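Cell division control protein 53 (Saccharomyces cerevisiae, PDB 3O2P) serves as the cullin scaffold of SCF E3 ubiquitin-protein ligases, which mark target proteins for proteasomal degradation, this fragment being its C-terminal neddylation domain. Local coordinates at residues 18-23 with 59-64; 23-28 with 70-75; 29-34 with 44-49. All coordinates share one frame; numbering follows the deposited sequence.

Contact 1. Residues 18-23 with 59-64; sequences TERQIF and VSMVKR
Q21 and R20 of helix 8-35 meet M61 and R64 of helix 59-71, the last helix of this winged-helix, cullin neddylation domain. The short helical segments cross at -66° with their axes 9.5 Å apart, which brings Q21 beside the backbone of M61. Its side chain bends at its CB-CG bond (chi2 -51°) and turns the amide onto the facing helix. There Q21 NE2 donates to M61 O over 3.2 Å, with an N-H...O angle of 157°; the acceptor lies in the amide plane, whereas the donor is tilted slightly from the carbonyl plane. The same nitrogen rests 3.5 Å from R64 CB. The Q21 and R64 side chains cross nearly at right angles, with Q21 OE1 3.3 Å from R64 NH2. M61, extended beyond CG, carries its methyl over one face of the R20 guanidinium, whose NH2 is hydrogen-bonded to N17 on its own helix. R64 also packs on an aromatic side chain of another protein's chain, and K63 of the same segment makes a salt bridge to an acidic side chain of that other chain. M61 CE reaches R20 NE at 3.6 Å, while M61 SD lies 3.9 Å from R20 CD.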
# COMPACT_ATOMS: atom_id res chain seq x y z
N THR B 18 25.97 -1.80 6.95
CA THR B 18 25.36 -1.09 8.06
C THR B 18 26.04 0.27 8.32
O THR B 18 25.36 1.26 8.58
CB THR B 18 25.37 -1.95 9.34
OG1 THR B 18 24.40 -3.00 9.21
CG2 THR B 18 25.02 -1.12 10.56
N GLU B 19 27.36 0.31 8.24
CA GLU B 19 28.11 1.54 8.46
C GLU B 19 27.92 2.54 7.32
O GLU B 19 27.86 3.75 7.56
CB GLU B 19 29.59 1.25 8.66
CG GLU B 19 29.90 0.56 9.97
CD GLU B 19 31.35 0.10 10.06
OE1 GLU B 19 32.15 0.41 9.14
OE2 GLU B 19 31.69 -0.57 11.07
N ARG B 20 27.84 2.05 6.09
CA ARG B 20 27.50 2.91 4.97
C ARG B 20 26.09 3.49 5.16
O ARG B 20 25.89 4.70 5.08
CB ARG B 20 27.59 2.16 3.64
CG ARG B 20 29.03 1.81 3.23
CD ARG B 20 29.15 1.35 1.78
NE ARG B 20 28.67 -0.01 1.59
CZ ARG B 20 29.46 -1.07 1.37
NH1 ARG B 20 30.78 -0.92 1.30
NH2 ARG B 20 28.92 -2.27 1.21
N GLN B 21 25.13 2.61 5.44
CA GLN B 21 23.73 3.01 5.55
C GLN B 21 23.50 4.00 6.68
O GLN B 21 22.81 5.00 6.49
CB GLN B 21 22.84 1.78 5.72
CG GLN B 21 22.86 0.89 4.47
CD GLN B 21 22.58 1.69 3.21
OE1 GLN B 21 23.42 1.79 2.31
NE2 GLN B 21 21.41 2.30 3.17
N ILE B 22 24.09 3.73 7.84
CA ILE B 22 24.00 4.65 8.95
C ILE B 22 24.56 6.02 8.58
O ILE B 22 24.02 7.05 8.97
CB ILE B 22 24.71 4.11 10.20
CG1 ILE B 22 23.81 3.09 10.91
CG2 ILE B 22 25.08 5.25 11.14
CD1 ILE B 22 24.54 2.26 11.96
N PHE B 23 25.65 6.04 7.81
CA PHE B 23 26.21 7.32 7.40
C PHE B 23 25.27 8.04 6.43
O PHE B 23 25.02 9.24 6.59
CB PHE B 23 27.60 7.16 6.78
CG PHE B 23 28.13 8.42 6.17
CD1 PHE B 23 28.79 9.36 6.93
CD2 PHE B 23 27.92 8.67 4.82
CE1 PHE B 23 29.26 10.54 6.35
CE2 PHE B 23 28.38 9.84 4.24
CZ PHE B 23 29.05 10.78 5.00
N VAL B 59 23.88 4.87 -5.95
CA VAL B 59 22.49 5.28 -5.91
C VAL B 59 21.67 4.26 -5.12
O VAL B 59 20.83 4.61 -4.29
CB VAL B 59 21.91 5.45 -7.32
CG1 VAL B 59 20.39 5.64 -7.27
CG2 VAL B 59 22.59 6.63 -8.03
N SER B 60 21.92 2.98 -5.39
CA SER B 60 21.20 1.91 -4.73
C SER B 60 21.36 1.98 -3.21
O SER B 60 20.44 1.64 -2.48
CB SER B 60 21.67 0.55 -5.24
OG SER B 60 23.00 0.29 -4.85
N MET B 61 22.52 2.42 -2.74
CA MET B 61 22.73 2.57 -1.31
C MET B 61 21.91 3.73 -0.79
O MET B 61 21.31 3.64 0.29
CB MET B 61 24.19 2.83 -0.98
CG MET B 61 25.11 1.70 -1.34
SD MET B 61 26.80 2.27 -1.23
CE MET B 61 27.67 0.80 -1.78
N VAL B 62 21.90 4.82 -1.54
CA VAL B 62 21.16 6.01 -1.13
C VAL B 62 19.66 5.73 -1.05
O VAL B 62 18.99 6.14 -0.10
CB VAL B 62 21.43 7.20 -2.05
CG1 VAL B 62 20.60 8.42 -1.60
CG2 VAL B 62 22.90 7.56 -2.02
N LYS B 63 19.15 5.00 -2.04
CA LYS B 63 17.74 4.63 -2.07
C LYS B 63 17.35 3.74 -0.89
O LYS B 63 16.26 3.92 -0.34
CB LYS B 63 17.41 3.96 -3.40
CG LYS B 63 17.65 4.90 -4.57
CD LYS B 63 17.06 4.34 -5.85
CE LYS B 63 15.57 4.21 -5.74
NZ LYS B 63 15.01 3.46 -6.89
N ARG B 64 18.20 2.79 -0.51
CA ARG B 64 17.96 2.00 0.70
C ARG B 64 17.85 2.91 1.93
O ARG B 64 16.93 2.77 2.74
CB ARG B 64 19.04 0.92 0.92
CG ARG B 64 19.01 -0.19 -0.12
CD ARG B 64 19.69 -1.49 0.35
NE ARG B 64 21.07 -1.29 0.79
CZ ARG B 64 22.11 -1.14 -0.04
NH1 ARG B 64 21.93 -1.15 -1.35
NH2 ARG B 64 23.32 -0.97 0.46
O HOH W 1 25.06 -0.07 2.09

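Contact 2. Residues 23-28 with 70-75; sequences FLEACI and IQKGYL
K72, at the C-terminal end of helix 59-71, reaches E25 on helix 8-35 and closes a salt bridge. Its CB lies in the plane of the Y74 ring, at the ring's edge. From there the chain runs out extended, crossing E25 at about a right angle: CD comes within 4.1 Å of E25 OE1 and CE within 3.8 Å. NZ ends 2.7 Å from E25 OE1, taking the syn lone pair, on the side of the other carboxylate oxygen. E25 answers with a straight chain of its own (chi2 -177°), which holds the carboxylate well off its helix. An alanine in place of E25 is likely to leave the K72 ammonium without its anionic mate and free to swing. Deeper in, a second touch is purely apolar, I28 CG2 against L75 CD1 at 4.3 Å. Between the two, G73, with positive phi, leaves the helical conformation in a Schellman motif, and the chain turns toward strand 75-77. I28 also packs on A65 and L69 of helix 59-71, L75 on M32 and Y74 on V29, so helix 8-35 lies against both helix 59-71 and the edge strand 75-77.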
# COMPACT_ATOMS: atom_id res chain seq x y z
N PHE B 23 25.65 6.04 7.81
CA PHE B 23 26.21 7.32 7.40
C PHE B 23 25.27 8.04 6.43
O PHE B 23 25.02 9.24 6.59
CB PHE B 23 27.60 7.16 6.78
CG PHE B 23 28.13 8.42 6.17
CD1 PHE B 23 28.79 9.36 6.93
CD2 PHE B 23 27.92 8.67 4.82
CE1 PHE B 23 29.26 10.54 6.35
CE2 PHE B 23 28.38 9.84 4.24
CZ PHE B 23 29.05 10.78 5.00
N LEU B 24 24.74 7.32 5.45
CA LEU B 24 23.90 7.93 4.43
C LEU B 24 22.57 8.40 4.99
O LEU B 24 22.01 9.39 4.53
CB LEU B 24 23.66 6.98 3.26
CG LEU B 24 24.86 6.63 2.39
CD1 LEU B 24 24.52 5.46 1.45
CD2 LEU B 24 25.32 7.85 1.62
N GLU B 25 22.06 7.67 5.99
CA GLU B 25 20.82 8.09 6.63
C GLU B 25 20.97 9.44 7.32
O GLU B 25 20.08 10.29 7.21
CB GLU B 25 20.30 7.03 7.61
CG GLU B 25 19.63 5.85 6.90
CD GLU B 25 19.05 4.84 7.87
OE1 GLU B 25 18.49 5.26 8.91
OE2 GLU B 25 19.15 3.63 7.59
N ALA B 26 22.08 9.64 8.04
CA ALA B 26 22.30 10.92 8.71
C ALA B 26 22.56 12.03 7.69
O ALA B 26 22.10 13.16 7.86
CB ALA B 26 23.46 10.83 9.67
N CYS B 27 23.29 11.70 6.63
CA CYS B 27 23.51 12.67 5.57
C CYS B 27 22.17 13.15 5.00
O CYS B 27 21.94 14.34 4.87
CB CYS B 27 24.38 12.06 4.47
SG CYS B 27 24.83 13.21 3.17
N ILE B 28 21.29 12.21 4.68
CA ILE B 28 20.01 12.55 4.07
C ILE B 28 19.16 13.43 5.00
O ILE B 28 18.54 14.41 4.56
CB ILE B 28 19.24 11.28 3.66
CG1 ILE B 28 19.92 10.62 2.45
CG2 ILE B 28 17.80 11.59 3.32
CD1 ILE B 28 19.38 9.27 2.13
N ILE B 70 11.90 6.66 5.35
CA ILE B 70 10.46 6.70 5.14
C ILE B 70 9.79 5.79 6.15
O ILE B 70 8.87 6.18 6.85
CB ILE B 70 10.09 6.26 3.74
CG1 ILE B 70 10.53 7.34 2.75
CG2 ILE B 70 8.57 5.94 3.67
CD1 ILE B 70 10.41 6.93 1.32
N GLN B 71 10.29 4.56 6.25
CA GLN B 71 9.78 3.62 7.22
C GLN B 71 9.82 4.21 8.64
O GLN B 71 8.85 4.06 9.39
CB GLN B 71 10.55 2.30 7.11
CG GLN B 71 10.54 1.46 8.38
CD GLN B 71 11.33 0.16 8.24
OE1 GLN B 71 10.90 -0.89 8.74
NE2 GLN B 71 12.48 0.23 7.57
N LYS B 72 10.91 4.89 9.00
CA LYS B 72 11.05 5.46 10.35
C LYS B 72 10.23 6.73 10.58
O LYS B 72 10.15 7.23 11.69
CB LYS B 72 12.52 5.76 10.68
CG LYS B 72 13.42 4.53 10.90
CD LYS B 72 14.89 4.92 10.74
CE LYS B 72 15.84 3.88 11.29
NZ LYS B 72 17.26 4.36 11.17
N GLY B 73 9.66 7.28 9.52
CA GLY B 73 8.84 8.47 9.65
C GLY B 73 9.61 9.77 9.58
O GLY B 73 9.13 10.79 10.08
N TYR B 74 10.79 9.74 8.97
CA TYR B 74 11.56 10.96 8.74
C TYR B 74 11.18 11.66 7.44
O TYR B 74 11.32 12.87 7.32
CB TYR B 74 13.05 10.67 8.69
CG TYR B 74 13.71 10.57 10.04
CD1 TYR B 74 14.22 11.71 10.67
CD2 TYR B 74 13.83 9.35 10.68
CE1 TYR B 74 14.82 11.61 11.91
CE2 TYR B 74 14.42 9.24 11.90
CZ TYR B 74 14.92 10.37 12.52
OH TYR B 74 15.51 10.25 13.75
N LEU B 75 10.74 10.89 6.45
CA LEU B 75 10.43 11.45 5.14
C LEU B 75 9.06 11.02 4.65
O LEU B 75 8.64 9.89 4.88
CB LEU B 75 11.44 11.01 4.09
CG LEU B 75 12.94 11.26 4.19
CD1 LEU B 75 13.62 10.55 3.03
CD2 LEU B 75 13.24 12.75 4.17

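Contact 3. Residues 29-34 with 44-49; sequences VRIMKA and VNECIA
I31 of helix 8-35 pushes its CD1 methyl against E46 and C47 of helix 40-51, a buried junction between the first two helices of the winged-helix domain's three-helix core. V44 opens the segment with its CB directed away from I31, and its side chain packs on V59 of helix 59-71. E46 is the first to touch: its CG lies 3.7 Å from I31 CD1 and 4.1 Å from I31 CG1, so the aliphatic part of the glutamate borders the isoleucine, the two side chains crossing obliquely. CG stands opposite the backbone N (chi1 -169°), and a bend at chi2 of 55° then takes the carboxylate on to Q50, whose NE2 is hydrogen-bonded to OE2 one turn later. C47 follows, and here the isoleucine meets backbone as much as side chain, for I31 CD1 sits 3.6 Å from C47 N and 3.7 Å from C47 CA. The thiol points into the core, where L24, C27 and I28 of helix 8-35 and V62 of helix 59-71 pack on it. I48 then points away from helix 8-35 and touches V59. K33, two residues beyond I31, is by similarity the site of NEDD8 attachment; no NEDD8 is bound here, and the side chain lies well clear of helix 40-51, resting on Y86 of strand 83-86. I31 reaches this far because its CG1 branch is extended (chi2 164°), which sets CD1 4.1 Å from C47 CB.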
# COMPACT_ATOMS: atom_id res chain seq x y z
N VAL B 29 19.12 13.07 6.28
CA VAL B 29 18.34 13.83 7.27
C VAL B 29 18.86 15.27 7.39
O VAL B 29 18.08 16.22 7.52
CB VAL B 29 18.38 13.17 8.65
CG1 VAL B 29 17.70 14.07 9.68
CG2 VAL B 29 17.71 11.81 8.61
N ARG B 30 20.18 15.42 7.35
CA ARG B 30 20.85 16.73 7.36
C ARG B 30 20.37 17.58 6.17
O ARG B 30 19.91 18.71 6.35
CB ARG B 30 22.36 16.52 7.26
CG ARG B 30 23.20 17.48 8.09
CD ARG B 30 24.69 17.14 7.99
NE ARG B 30 24.97 15.78 8.47
CZ ARG B 30 25.71 14.89 7.81
NH1 ARG B 30 26.26 15.19 6.64
NH2 ARG B 30 25.90 13.68 8.33
N ILE B 31 20.47 17.03 4.97
CA ILE B 31 20.02 17.75 3.78
C ILE B 31 18.54 18.15 3.88
O ILE B 31 18.18 19.32 3.72
CB ILE B 31 20.23 16.89 2.52
CG1 ILE B 31 21.73 16.68 2.27
CG2 ILE B 31 19.55 17.53 1.32
CD1 ILE B 31 22.06 15.55 1.29
N MET B 32 17.68 17.17 4.15
CA MET B 32 16.24 17.41 4.18
C MET B 32 15.82 18.34 5.31
O MET B 32 14.86 19.09 5.18
CB MET B 32 15.47 16.09 4.26
CG MET B 32 15.61 15.26 3.00
SD MET B 32 15.11 16.16 1.52
CE MET B 32 13.39 16.50 1.91
N LYS B 33 16.54 18.31 6.42
CA LYS B 33 16.18 19.19 7.52
C LYS B 33 16.36 20.64 7.08
O LYS B 33 15.64 21.53 7.52
CB LYS B 33 17.03 18.88 8.75
CG LYS B 33 16.58 19.61 10.00
CD LYS B 33 17.41 19.18 11.19
CE LYS B 33 17.16 20.08 12.39
NZ LYS B 33 17.25 21.52 12.01
N ALA B 34 17.32 20.86 6.18
CA ALA B 34 17.62 22.21 5.70
C ALA B 34 16.84 22.59 4.44
O ALA B 34 16.45 23.75 4.28
CB ALA B 34 19.11 22.34 5.45
N VAL B 44 19.22 12.65 -4.17
CA VAL B 44 20.18 11.58 -4.41
C VAL B 44 21.52 12.18 -4.83
O VAL B 44 22.55 11.80 -4.30
CB VAL B 44 19.69 10.61 -5.51
CG1 VAL B 44 20.84 9.69 -5.93
CG2 VAL B 44 18.48 9.80 -5.01
N ASN B 45 21.49 13.13 -5.76
CA ASN B 45 22.70 13.81 -6.20
C ASN B 45 23.40 14.53 -5.06
O ASN B 45 24.61 14.42 -4.88
CB ASN B 45 22.39 14.77 -7.34
CG ASN B 45 22.21 14.05 -8.65
OD1 ASN B 45 22.65 12.91 -8.79
ND2 ASN B 45 21.56 14.69 -9.62
N GLU B 46 22.64 15.26 -4.27
CA GLU B 46 23.22 15.99 -3.16
C GLU B 46 23.84 15.02 -2.15
O GLU B 46 24.97 15.22 -1.69
CB GLU B 46 22.18 16.90 -2.49
CG GLU B 46 22.78 17.88 -1.48
CD GLU B 46 23.90 18.73 -2.08
OE1 GLU B 46 23.89 18.99 -3.30
OE2 GLU B 46 24.80 19.15 -1.32
N CYS B 47 23.10 13.97 -1.81
CA CYS B 47 23.61 13.00 -0.84
C CYS B 47 24.94 12.36 -1.28
O CYS B 47 25.85 12.19 -0.48
CB CYS B 47 22.58 11.91 -0.56
SG CYS B 47 23.21 10.64 0.54
N ILE B 48 25.04 12.01 -2.56
CA ILE B 48 26.28 11.46 -3.11
C ILE B 48 27.42 12.48 -3.05
O ILE B 48 28.52 12.15 -2.63
CB ILE B 48 26.12 10.97 -4.57
CG1 ILE B 48 25.15 9.78 -4.63
CG2 ILE B 48 27.47 10.62 -5.16
CD1 ILE B 48 24.85 9.29 -6.05
N ALA B 49 27.15 13.71 -3.45
CA ALA B 49 28.16 14.77 -3.41
C ALA B 49 28.67 15.05 -2.00
O ALA B 49 29.86 15.31 -1.81
CB ALA B 49 27.63 16.06 -4.05

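Helix 8-35 supplies the first segment of every contact, in the order 18-23, 23-28 and 29-34. Leaving it, the chain passes through strand 37-39 into helix 40-51, where contact 3 closes the shortest loop. Helix 59-71 then returns to close contact 1, and the turn into strand 75-77 closes contact 2. Contact 3 is nested inside both longer loops, while contacts 1 and 2 cross and share F23. Between these two, L24 packs on M61 and V62 touches I28; side chains of all three contacts meet in one hydrophobic core, which ties the three helices to the edge of the sheet.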